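Long-range contacts in plasmodesmata-located protein 8 (PDB 6GRF), which probably modulates cell-to-cell trafficking through plasmodesmata, presenting a tandem pair of DUF26 (Gnk2-like) domains on the outer side of the membrane: residues Phe138-Leu149 / Ser159-Ala168; Ser38-Val49 / Ala61-Asp70. All coordinates share one frame; numbering follows the deposited sequence. Where two conformers were deposited one is given.

Contact 1. Residues Phe138-Leu149 / Ser159-Ala168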
loop_
_atom_site.group_PDB
_atom_site.type_symbol
_atom_site.label_atom_id
_atom_site.label_comp_id
_atom_site.label_asym_id
_atom_site.label_seq_id
_atom_site.Cartn_x
_atom_site.Cartn_y
_atom_site.Cartn_z
ATOM N N PHE A 138 -12.736 6.994 23.997
ATOM C CA PHE A 138 -12.432 6.890 22.584
ATOM C C PHE A 138 -10.952 6.544 22.378
ATOM O O PHE A 138 -10.618 5.689 21.563
ATOM C CB PHE A 138 -12.741 8.195 21.852
ATOM C CG PHE A 138 -12.400 8.123 20.390
ATOM C CD1 PHE A 138 -13.207 7.412 19.514
ATOM C CD2 PHE A 138 -11.239 8.708 19.902
ATOM C CE1 PHE A 138 -12.882 7.331 18.168
ATOM C CE2 PHE A 138 -10.914 8.615 18.557
ATOM C CZ PHE A 138 -11.733 7.920 17.698
ATOM N N PHE A 139 -10.073 7.227 23.118
ATOM C CA PHE A 139 -8.638 7.098 22.933
ATOM C C PHE A 139 -8.142 5.760 23.495
ATOM O O PHE A 139 -7.233 5.166 22.942
ATOM C CB PHE A 139 -7.933 8.340 23.485
ATOM C CG PHE A 139 -8.170 9.537 22.602
ATOM C CD1 PHE A 139 -7.756 9.529 21.279
ATOM C CD2 PHE A 139 -8.872 10.636 23.063
ATOM C CE1 PHE A 139 -8.006 10.607 20.446
ATOM C CE2 PHE A 139 -9.129 11.712 22.229
ATOM C CZ PHE A 139 -8.693 11.699 20.924
ATOM N N LYS A 140 -8.759 5.274 24.570
ATOM C CA LYS A 140 -8.390 3.990 25.112
ATOM C C LYS A 140 -8.789 2.881 24.121
ATOM O O LYS A 140 -8.059 1.905 23.949
ATOM C CB LYS A 140 -9.024 3.766 26.489
ATOM C CG LYS A 140 -8.501 2.522 27.199
ATOM C CD LYS A 140 -8.966 2.353 28.640
ATOM C CE LYS A 140 -7.987 1.576 29.507
ATOM N NZ LYS A 140 -7.397 0.406 28.803
ATOM N N ARG A 141 -9.951 3.032 23.479
ATOM C CA ARG A 141 -10.440 2.040 22.527
ATOM C C ARG A 141 -9.559 2.074 21.270
ATOM O O ARG A 141 -9.260 1.048 20.695
ATOM C CB ARG A 141 -11.903 2.288 22.155
ATOM C CG ARG A 141 -12.871 2.284 23.332
ATOM C CD ARG A 141 -13.424 0.919 23.666
ATOM N NE ARG A 141 -14.491 0.940 24.669
ATOM C CZ ARG A 141 -14.967 -0.153 25.252
ATOM N NH1 ARG A 141 -14.591 -1.341 24.810
ATOM N NH2 ARG A 141 -15.795 -0.060 26.276
ATOM N N ARG A 142 -9.151 3.272 20.859
ATOM C CA ARG A 142 -8.250 3.407 19.740
ATOM C C ARG A 142 -6.948 2.662 20.049
ATOM O O ARG A 142 -6.480 1.902 19.226
ATOM C CB ARG A 142 -7.984 4.884 19.438
ATOM C CG ARG A 142 -7.154 5.111 18.180
ATOM C CD ARG A 142 -5.930 5.953 18.483
ATOM N NE ARG A 142 -6.183 7.357 18.264
ATOM C CZ ARG A 142 -5.368 8.346 18.597
ATOM N NH1 ARG A 142 -4.707 8.336 19.741
ATOM N NH2 ARG A 142 -5.231 9.354 17.756
ATOM N N ASP A 143 -6.372 2.909 21.230
ATOM C CA ASP A 143 -5.171 2.226 21.679
ATOM C C ASP A 143 -5.346 0.704 21.596
ATOM O O ASP A 143 -4.460 0.027 21.089
ATOM C CB ASP A 143 -4.754 2.645 23.087
ATOM C CG ASP A 143 -3.923 3.918 23.108
ATOM O OD1 ASP A 143 -3.602 4.428 22.003
ATOM O OD2 ASP A 143 -3.617 4.406 24.225
ATOM N N ASP A 144 -6.472 0.171 22.086
ATOM C CA ASP A 144 -6.703 -1.282 22.029
ATOM C C ASP A 144 -6.751 -1.766 20.567
ATOM O O ASP A 144 -6.229 -2.822 20.242
ATOM C CB ASP A 144 -7.986 -1.700 22.746
ATOM C CG ASP A 144 -8.019 -1.358 24.225
ATOM O OD1 ASP A 144 -6.956 -1.373 24.870
ATOM O OD2 ASP A 144 -9.123 -1.096 24.723
ATOM N N VAL A 145 -7.401 -0.999 19.694
ATOM C CA VAL A 145 -7.549 -1.368 18.290
ATOM C C VAL A 145 -6.170 -1.380 17.607
ATOM O O VAL A 145 -5.828 -2.350 16.940
ATOM C CB VAL A 145 -8.548 -0.429 17.590
ATOM C CG1 VAL A 145 -8.377 -0.400 16.084
ATOM C CG2 VAL A 145 -9.971 -0.802 17.953
ATOM N N LEU A 146 -5.393 -0.312 17.804
ATOM C CA LEU A 146 -4.088 -0.146 17.166
ATOM C C LEU A 146 -3.114 -1.200 17.692
ATOM O O LEU A 146 -2.280 -1.696 16.943
ATOM C CB LEU A 146 -3.561 1.271 17.417
ATOM C CG LEU A 146 -4.287 2.389 16.671
ATOM C CD1 LEU A 146 -3.604 3.717 16.918
ATOM C CD2 LEU A 146 -4.366 2.110 15.179
ATOM N N SER A 147 -3.252 -1.562 18.969
ATOM C CA SER A 147 -2.412 -2.586 19.554
ATOM C C SER A 147 -2.688 -3.953 18.902
ATOM O O SER A 147 -1.771 -4.756 18.688
ATOM C CB SER A 147 -2.587 -2.646 21.037
ATOM O OG SER A 147 -1.968 -3.819 21.533
ATOM N N ASP A 148 -3.957 -4.225 18.604
ATOM C CA ASP A 148 -4.358 -5.470 17.980
ATOM C C ASP A 148 -3.863 -5.519 16.518
ATOM O O ASP A 148 -3.397 -6.559 16.079
ATOM C CB ASP A 148 -5.870 -5.647 18.073
ATOM C CG ASP A 148 -6.362 -6.981 17.546
ATOM O OD1 ASP A 148 -5.617 -7.977 17.651
ATOM O OD2 ASP A 148 -7.466 -7.004 17.002
ATOM N N LEU A 149 -3.980 -4.401 15.790
ATOM C CA LEU A 149 -3.528 -4.273 14.385
ATOM C C LEU A 149 -2.033 -4.615 14.280
ATOM O O LEU A 149 -1.621 -5.348 13.367
ATOM C CB LEU A 149 -3.788 -2.853 13.861
ATOM C CG LEU A 149 -5.247 -2.429 13.670
ATOM C CD1 LEU A 149 -5.329 -1.082 12.965
ATOM C CD2 LEU A 149 -6.070 -3.453 12.911
ATOM N N SER A 159 -9.991 -4.880 13.238
ATOM C CA SER A 159 -10.111 -4.791 14.685
ATOM C C SER A 159 -11.193 -3.781 15.099
ATOM O O SER A 159 -11.447 -2.817 14.409
ATOM C CB SER A 159 -8.785 -4.465 15.297
ATOM O OG SER A 159 -8.854 -4.650 16.705
ATOM N N ARG A 160 -11.791 -4.011 16.274
ATOM C CA ARG A 160 -12.978 -3.298 16.713
ATOM C C ARG A 160 -12.990 -3.300 18.250
ATOM O O ARG A 160 -12.677 -4.292 18.883
ATOM C CB ARG A 160 -14.205 -3.964 16.079
ATOM C CG ARG A 160 -15.528 -3.225 16.238
ATOM C CD ARG A 160 -16.699 -3.971 15.590
ATOM N NE ARG A 160 -16.752 -3.906 14.125
ATOM C CZ ARG A 160 -16.129 -4.746 13.284
ATOM N NH1 ARG A 160 -15.340 -5.700 13.750
ATOM N NH2 ARG A 160 -16.297 -4.635 11.973
ATOM N N SER A 161 -13.268 -2.140 18.834
ATOM C CA SER A 161 -13.458 -2.005 20.262
ATOM C C SER A 161 -14.395 -0.822 20.473
ATOM O O SER A 161 -14.024 0.306 20.151
ATOM C CB SER A 161 -12.141 -1.811 20.968
ATOM O OG SER A 161 -12.319 -1.481 22.334
ATOM N N GLY A 162 -15.608 -1.105 20.962
ATOM C CA GLY A 162 -16.661 -0.121 21.023
ATOM C C GLY A 162 -16.987 0.398 19.630
ATOM O O GLY A 162 -17.184 -0.392 18.681
ATOM N N LEU A 163 -16.990 1.725 19.482
ATOM C CA LEU A 163 -17.300 2.339 18.208
ATOM C C LEU A 163 -16.014 2.638 17.415
ATOM O O LEU A 163 -16.071 3.331 16.412
ATOM C CB LEU A 163 -18.118 3.612 18.462
ATOM C CG LEU A 163 -19.515 3.402 19.053
ATOM C CD1 LEU A 163 -20.294 4.712 19.078
ATOM C CD2 LEU A 163 -20.284 2.341 18.272
ATOM N N VAL A 164 -14.866 2.106 17.842
ATOM C CA VAL A 164 -13.621 2.303 17.114
ATOM C C VAL A 164 -13.293 1.043 16.307
ATOM O O VAL A 164 -13.242 -0.044 16.868
ATOM C CB VAL A 164 -12.458 2.661 18.053
ATOM C CG1 VAL A 164 -11.182 2.931 17.266
ATOM C CG2 VAL A 164 -12.808 3.839 18.956
ATOM N N GLU A 165 -13.040 1.242 15.001
ATOM C CA GLU A 165 -12.708 0.188 14.042
ATOM C C GLU A 165 -11.352 0.516 13.412
ATOM O O GLU A 165 -11.009 1.688 13.265
ATOM C CB GLU A 165 -13.737 0.086 12.910
ATOM C CG GLU A 165 -14.814 -0.973 13.112
ATOM C CD GLU A 165 -15.104 -1.822 11.879
ATOM O OE1 GLU A 165 -14.169 -2.481 11.381
ATOM O OE2 GLU A 165 -16.264 -1.826 11.416
ATOM N N GLY A 166 -10.614 -0.531 13.034
ATOM C CA GLY A 166 -9.305 -0.412 12.419
ATOM C C GLY A 166 -9.066 -1.476 11.360
ATOM O O GLY A 166 -9.692 -2.511 11.364
ATOM N N TYR A 167 -8.131 -1.186 10.452
ATOM C CA TYR A 167 -7.716 -2.090 9.392
ATOM C C TYR A 167 -6.220 -1.867 9.158
ATOM O O TYR A 167 -5.750 -0.716 9.129
ATOM C CB TYR A 167 -8.528 -1.861 8.116
ATOM C CG TYR A 167 -8.223 -2.841 7.017
ATOM C CD1 TYR A 167 -7.116 -2.676 6.196
ATOM C CD2 TYR A 167 -9.010 -3.965 6.828
ATOM C CE1 TYR A 167 -6.806 -3.595 5.208
ATOM C CE2 TYR A 167 -8.713 -4.894 5.841
ATOM C CZ TYR A 167 -7.615 -4.699 5.023
ATOM O OH TYR A 167 -7.315 -5.598 4.045
ATOM N N ALA A 168 -5.478 -2.967 9.087
ATOM C CA ALA A 168 -4.066 -2.934 8.713
ATOM C C ALA A 168 -3.764 -4.065 7.726
ATOM O O ALA A 168 -4.391 -5.118 7.758
ATOM C CB ALA A 168 -3.180 -3.037 9.926
#

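Contact 2. Residues Ser38-Val49 / Ala61-Asp70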
loop_
_atom_site.group_PDB
_atom_site.type_symbol
_atom_site.label_atom_id
_atom_site.label_comp_id
_atom_site.label_asym_id
_atom_site.label_seq_id
_atom_site.Cartn_x
_atom_site.Cartn_y
_atom_site.Cartn_z
ATOM N N SER A 38 -1.386 -12.257 -13.502
ATOM C CA SER A 38 -1.251 -12.834 -12.149
ATOM C C SER A 38 -2.490 -12.541 -11.289
ATOM O O SER A 38 -2.882 -13.370 -10.478
ATOM C CB SER A 38 -0.024 -12.317 -11.468
ATOM O OG SER A 38 0.232 -13.028 -10.268
ATOM N N SER A 39 -3.035 -11.331 -11.452
ATOM C CA SER A 39 -4.282 -10.838 -10.839
ATOM C C SER A 39 -5.347 -11.931 -10.667
ATOM O O SER A 39 -5.944 -12.055 -9.593
ATOM C CB SER A 39 -4.856 -9.725 -11.669
ATOM O OG SER A 39 -4.871 -8.526 -10.934
ATOM N N SER A 40 -5.620 -12.665 -11.749
ATOM C CA SER A 40 -6.746 -13.590 -11.851
ATOM C C SER A 40 -6.822 -14.520 -10.638
ATOM O O SER A 40 -7.917 -14.800 -10.181
ATOM C CB SER A 40 -6.690 -14.394 -13.121
ATOM O OG SER A 40 -5.990 -13.690 -14.133
ATOM N N ASP A 41 -5.678 -15.012 -10.137
ATOM C CA ASP A 41 -5.723 -16.047 -9.088
ATOM C C ASP A 41 -4.649 -15.855 -8.005
ATOM O O ASP A 41 -4.321 -16.804 -7.294
ATOM C CB ASP A 41 -5.651 -17.447 -9.706
ATOM C CG ASP A 41 -4.525 -17.611 -10.705
ATOM O OD1 ASP A 41 -3.502 -16.917 -10.546
ATOM O OD2 ASP A 41 -4.693 -18.425 -11.642
ATOM N N ALA A 42 -4.150 -14.634 -7.822
ATOM C CA ALA A 42 -3.364 -14.331 -6.636
ATOM C C ALA A 42 -3.564 -12.859 -6.268
ATOM O O ALA A 42 -3.601 -11.983 -7.138
ATOM C CB ALA A 42 -1.908 -14.669 -6.852
ATOM N N SER A 43 -3.711 -12.623 -4.963
ATOM C CA SER A 43 -3.921 -11.306 -4.391
ATOM C C SER A 43 -2.614 -10.508 -4.291
ATOM O O SER A 43 -2.645 -9.294 -4.170
ATOM C CB SER A 43 -4.570 -11.449 -3.051
ATOM O OG SER A 43 -5.893 -11.906 -3.236
ATOM N N PHE A 44 -1.482 -11.212 -4.302
ATOM C CA PHE A 44 -0.158 -10.616 -4.240
ATOM C C PHE A 44 0.792 -11.390 -5.159
ATOM O O PHE A 44 0.725 -12.603 -5.248
ATOM C CB PHE A 44 0.401 -10.644 -2.811
ATOM C CG PHE A 44 1.903 -10.505 -2.780
ATOM C CD1 PHE A 44 2.501 -9.264 -2.907
ATOM C CD2 PHE A 44 2.721 -11.622 -2.730
ATOM C CE1 PHE A 44 3.882 -9.139 -2.953
ATOM C CE2 PHE A 44 4.102 -11.489 -2.761
ATOM C CZ PHE A 44 4.680 -10.249 -2.881
ATOM N N ASN A 45 1.686 -10.673 -5.838
ATOM C CA ASN A 45 2.801 -11.319 -6.503
ATOM C C ASN A 45 3.929 -10.306 -6.721
ATOM O O ASN A 45 3.731 -9.093 -6.722
ATOM C CB ASN A 45 2.382 -12.021 -7.795
ATOM C CG ASN A 45 3.098 -13.341 -7.991
ATOM O OD1 ASN A 45 4.105 -13.599 -7.349
ATOM N ND2 ASN A 45 2.596 -14.190 -8.873
ATOM N N SER A 46 5.114 -10.874 -6.916
ATOM C CA SER A 46 6.394 -10.219 -7.024
ATOM C C SER A 46 6.975 -10.522 -8.415
ATOM O O SER A 46 6.777 -11.613 -8.891
ATOM C CB SER A 46 7.283 -10.784 -5.966
ATOM O OG SER A 46 8.254 -9.839 -5.607
ATOM N N PHE A 47 7.693 -9.574 -9.034
ATOM C CA PHE A 47 8.248 -9.778 -10.365
ATOM C C PHE A 47 9.616 -9.106 -10.513
ATOM O O PHE A 47 9.874 -8.070 -9.948
ATOM C CB PHE A 47 7.318 -9.223 -11.441
ATOM C CG PHE A 47 5.918 -9.759 -11.378
ATOM C CD1 PHE A 47 5.542 -10.852 -12.136
ATOM C CD2 PHE A 47 4.977 -9.162 -10.554
ATOM C CE1 PHE A 47 4.243 -11.338 -12.070
ATOM C CE2 PHE A 47 3.681 -9.646 -10.496
ATOM C CZ PHE A 47 3.315 -10.728 -11.258
ATOM N N ALA A 48 10.479 -9.741 -11.312
ATOM C CA ALA A 48 11.680 -9.120 -11.837
ATOM C C ALA A 48 11.730 -9.408 -13.342
ATOM O O ALA A 48 11.591 -10.556 -13.740
ATOM C CB ALA A 48 12.894 -9.657 -11.127
ATOM N N VAL A 49 11.821 -8.355 -14.154
ATOM C CA VAL A 49 12.052 -8.500 -15.584
ATOM C C VAL A 49 13.396 -7.855 -15.914
ATOM O O VAL A 49 13.567 -6.664 -15.714
ATOM C CB VAL A 49 10.946 -7.859 -16.441
ATOM C CG1 VAL A 49 11.230 -8.067 -17.922
ATOM C CG2 VAL A 49 9.566 -8.377 -16.078
ATOM N N ALA A 61 16.538 -3.231 -15.687
ATOM C CA ALA A 61 15.591 -4.173 -15.202
ATOM C C ALA A 61 14.436 -3.430 -14.515
ATOM O O ALA A 61 14.573 -2.282 -14.096
ATOM C CB ALA A 61 16.294 -5.101 -14.250
ATOM N N VAL A 62 13.284 -4.102 -14.451
ATOM C CA VAL A 62 12.135 -3.661 -13.676
ATOM C C VAL A 62 11.918 -4.646 -12.528
ATOM O O VAL A 62 11.983 -5.858 -12.733
ATOM C CB VAL A 62 10.853 -3.578 -14.518
ATOM C CG1 VAL A 62 9.685 -3.096 -13.672
ATOM C CG2 VAL A 62 11.025 -2.699 -15.733
ATOM N N PHE A 63 11.619 -4.095 -11.348
ATOM C CA PHE A 63 11.230 -4.839 -10.172
ATOM C C PHE A 63 9.908 -4.251 -9.684
ATOM O O PHE A 63 9.759 -3.035 -9.644
ATOM C CB PHE A 63 12.266 -4.714 -9.050
ATOM C CG PHE A 63 13.658 -5.184 -9.391
ATOM C CD1 PHE A 63 14.004 -6.519 -9.289
ATOM C CD2 PHE A 63 14.635 -4.280 -9.790
ATOM C CE1 PHE A 63 15.293 -6.941 -9.590
ATOM C CE2 PHE A 63 15.919 -4.703 -10.105
ATOM C CZ PHE A 63 16.247 -6.033 -9.992
ATOM N N GLY A 64 8.952 -5.110 -9.347
ATOM C CA GLY A 64 7.670 -4.612 -8.921
ATOM C C GLY A 64 6.837 -5.667 -8.232
ATOM O O GLY A 64 7.213 -6.833 -8.197
ATOM N N LEU A 65 5.704 -5.212 -7.677
ATOM C CA LEU A 65 4.721 -6.063 -7.041
ATOM C C LEU A 65 3.352 -5.374 -7.074
ATOM O O LEU A 65 3.230 -4.185 -7.399
ATOM C CB LEU A 65 5.164 -6.384 -5.607
ATOM C CG LEU A 65 5.479 -5.199 -4.685
ATOM C CD1 LEU A 65 4.238 -4.416 -4.289
ATOM C CD2 LEU A 65 6.193 -5.680 -3.446
ATOM N N TYR A 66 2.323 -6.161 -6.755
ATOM C CA TYR A 66 0.999 -5.665 -6.483
ATOM C C TYR A 66 0.479 -6.381 -5.236
ATOM O O TYR A 66 0.902 -7.482 -4.910
ATOM C CB TYR A 66 0.064 -5.873 -7.676
ATOM C CG TYR A 66 -0.307 -7.315 -7.917
ATOM C CD1 TYR A 66 -1.468 -7.858 -7.392
ATOM C CD2 TYR A 66 0.516 -8.147 -8.660
ATOM C CE1 TYR A 66 -1.800 -9.188 -7.590
ATOM C CE2 TYR A 66 0.194 -9.480 -8.873
ATOM C CZ TYR A 66 -0.967 -10.006 -8.332
ATOM O OH TYR A 66 -1.279 -11.318 -8.530
ATOM N N GLN A 67 -0.445 -5.719 -4.536
ATOM C CA GLN A 67 -1.124 -6.286 -3.372
ATOM C C GLN A 67 -2.576 -5.808 -3.427
ATOM O O GLN A 67 -2.805 -4.611 -3.366
ATOM C CB GLN A 67 -0.395 -5.847 -2.097
ATOM C CG GLN A 67 -1.048 -6.328 -0.814
ATOM C CD GLN A 67 -0.959 -7.831 -0.689
ATOM O OE1 GLN A 67 -1.946 -8.553 -0.838
ATOM N NE2 GLN A 67 0.223 -8.317 -0.394
ATOM N N CYS A 68 -3.520 -6.739 -3.599
ATOM C CA CYS A 68 -4.937 -6.436 -3.437
ATOM C C CYS A 68 -5.308 -6.538 -1.955
ATOM O O CYS A 68 -4.629 -7.204 -1.182
ATOM C CB CYS A 68 -5.824 -7.383 -4.234
ATOM S SG CYS A 68 -5.618 -7.197 -6.024
ATOM N N ARG A 69 -6.401 -5.874 -1.576
ATOM C CA ARG A 69 -6.993 -6.102 -0.274
ATOM C C ARG A 69 -7.296 -7.599 -0.155
ATOM O O ARG A 69 -7.998 -8.153 -0.982
ATOM C CB ARG A 69 -8.241 -5.235 -0.086
ATOM C CG ARG A 69 -7.967 -3.919 0.625
ATOM C CD ARG A 69 -9.210 -3.053 0.757
ATOM N NE ARG A 69 -10.224 -3.616 1.632
ATOM C CZ ARG A 69 -10.337 -3.341 2.932
ATOM N NH1 ARG A 69 -9.380 -2.664 3.546
ATOM N NH2 ARG A 69 -11.405 -3.730 3.615
ATOM N N ASP A 70 -6.736 -8.232 0.880
ATOM C CA ASP A 70 -6.834 -9.678 1.102
ATOM C C ASP A 70 -8.272 -10.102 1.435
ATOM O O ASP A 70 -8.571 -11.284 1.392
ATOM C CB ASP A 70 -5.907 -10.130 2.236
ATOM C CG ASP A 70 -4.548 -10.645 1.793
ATOM O OD1 ASP A 70 -4.486 -11.323 0.745
ATOM O OD2 ASP A 70 -3.557 -10.374 2.509
#

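Contact 1. Residues Phe138-Leu149 / Ser159-Ala168
V164, V145 and L149 carry the apolar part of this contact, where helix 138-149 lies on the hairpin formed by 159-161 and 164-168. The two methyls of V164 divide the work: CG2 meets the F138 ring at CE1 (3.6 Å), while CG1 reaches V145 CG2 (4.0 Å). With CG1 anti to the backbone N (chi1 159°), V145 sets that methyl 3.8 Å from G166 CA and turns CG2 to the strand backbone. G166, having no side chain, lets V145 and L149 pack directly against the strand backbone. L149 also packs on A168 through their CB atoms and on S159 CB through CD2.

The polar contacts line the S159-S161 strand. S159 OG donates to D148 OD2 (2.7 Å), which receives it on its anti lone pair and also pairs with K157. R141, bent at chi2 (-89°), lays its guanidinium over G162 CA and makes a weak but straight bond from NH1 to S161 OG (3.4 Å). G162 takes the positive phi of the type II' turn.

Behind the helix, L146 packs on helix 176-193; strand 164-170 pairs onward with strand 207-213, while strand 156-161 ends the sheet.

Contact 2. Residues Ser38-Val49 / Ala61-Asp70
One face of the Y66 ring lies under the backbone of F44 and N45, with N45 N 3.6 Å above its plane and displaced toward the rim. At its edge are S38 OG, A42 O and F47 CE2; the last is 3.8 Å from Y66 CE2, and the F47 ring likewise presents its edge to Y66. The ring is aimed there by its first torsion, CG lying between the backbone N and the carbonyl carbon (chi1 71°). Thus placed, the buried hydroxyl is gripped twice: Y66 OH donates to A42 O at 2.8 Å, from above the carbonyl plane, and accepts from S38 OG at 2.9 Å. N45 ND2 in turn gives S38 OG a bond in its amide plane (3.0 Å), fixing the serine. A tyrosine suits this place because its ring is apolar while its hydroxyl ties S38 and the loop at A42 to the sheet.

On the other face of the sheet, F44 CE1 meets L65 CB and A48 CB meets F63 CD1 (3.8 Å).

Backbone bonds join the strands from V49 with V62 to N45 with Y66, where N45 N to Y66 O is weak; just before strand 44-49, S43 O accepts from C68 N at 2.8 Å with a straight N-H (175°). C68 is disulfide-bonded to C77 near the start of helix 74-91. Strand 44-49 is the outermost antiparallel strand of a five-stranded sheet packed against helices, the arrangement of the DUF26 (Gnk2-like) fold.

Contacts 1 and 2 come from different DUF26 domains, each with a five-stranded antiparallel sheet of the same strand order, and represent different joints of that plan. Contact 2 pairs the second and third strands of the first domain, with backbone bonds dominant and a tyrosine hydroxyl reaching S38 and the loop before the strand. Contact 1 lays the corresponding helix of the second domain along the equivalent two strands, so side chains do nearly all the joining. Both are partly buried; contact 1 combines V164, V145 and L149 with serine and charged groups on its outer strand, whereas contact 2 buries Y66 and leaves F44, F63 and V49 partly exposed. The domains meet where R69 of contact 2 makes a cation-pi interaction with Y167 of contact 1.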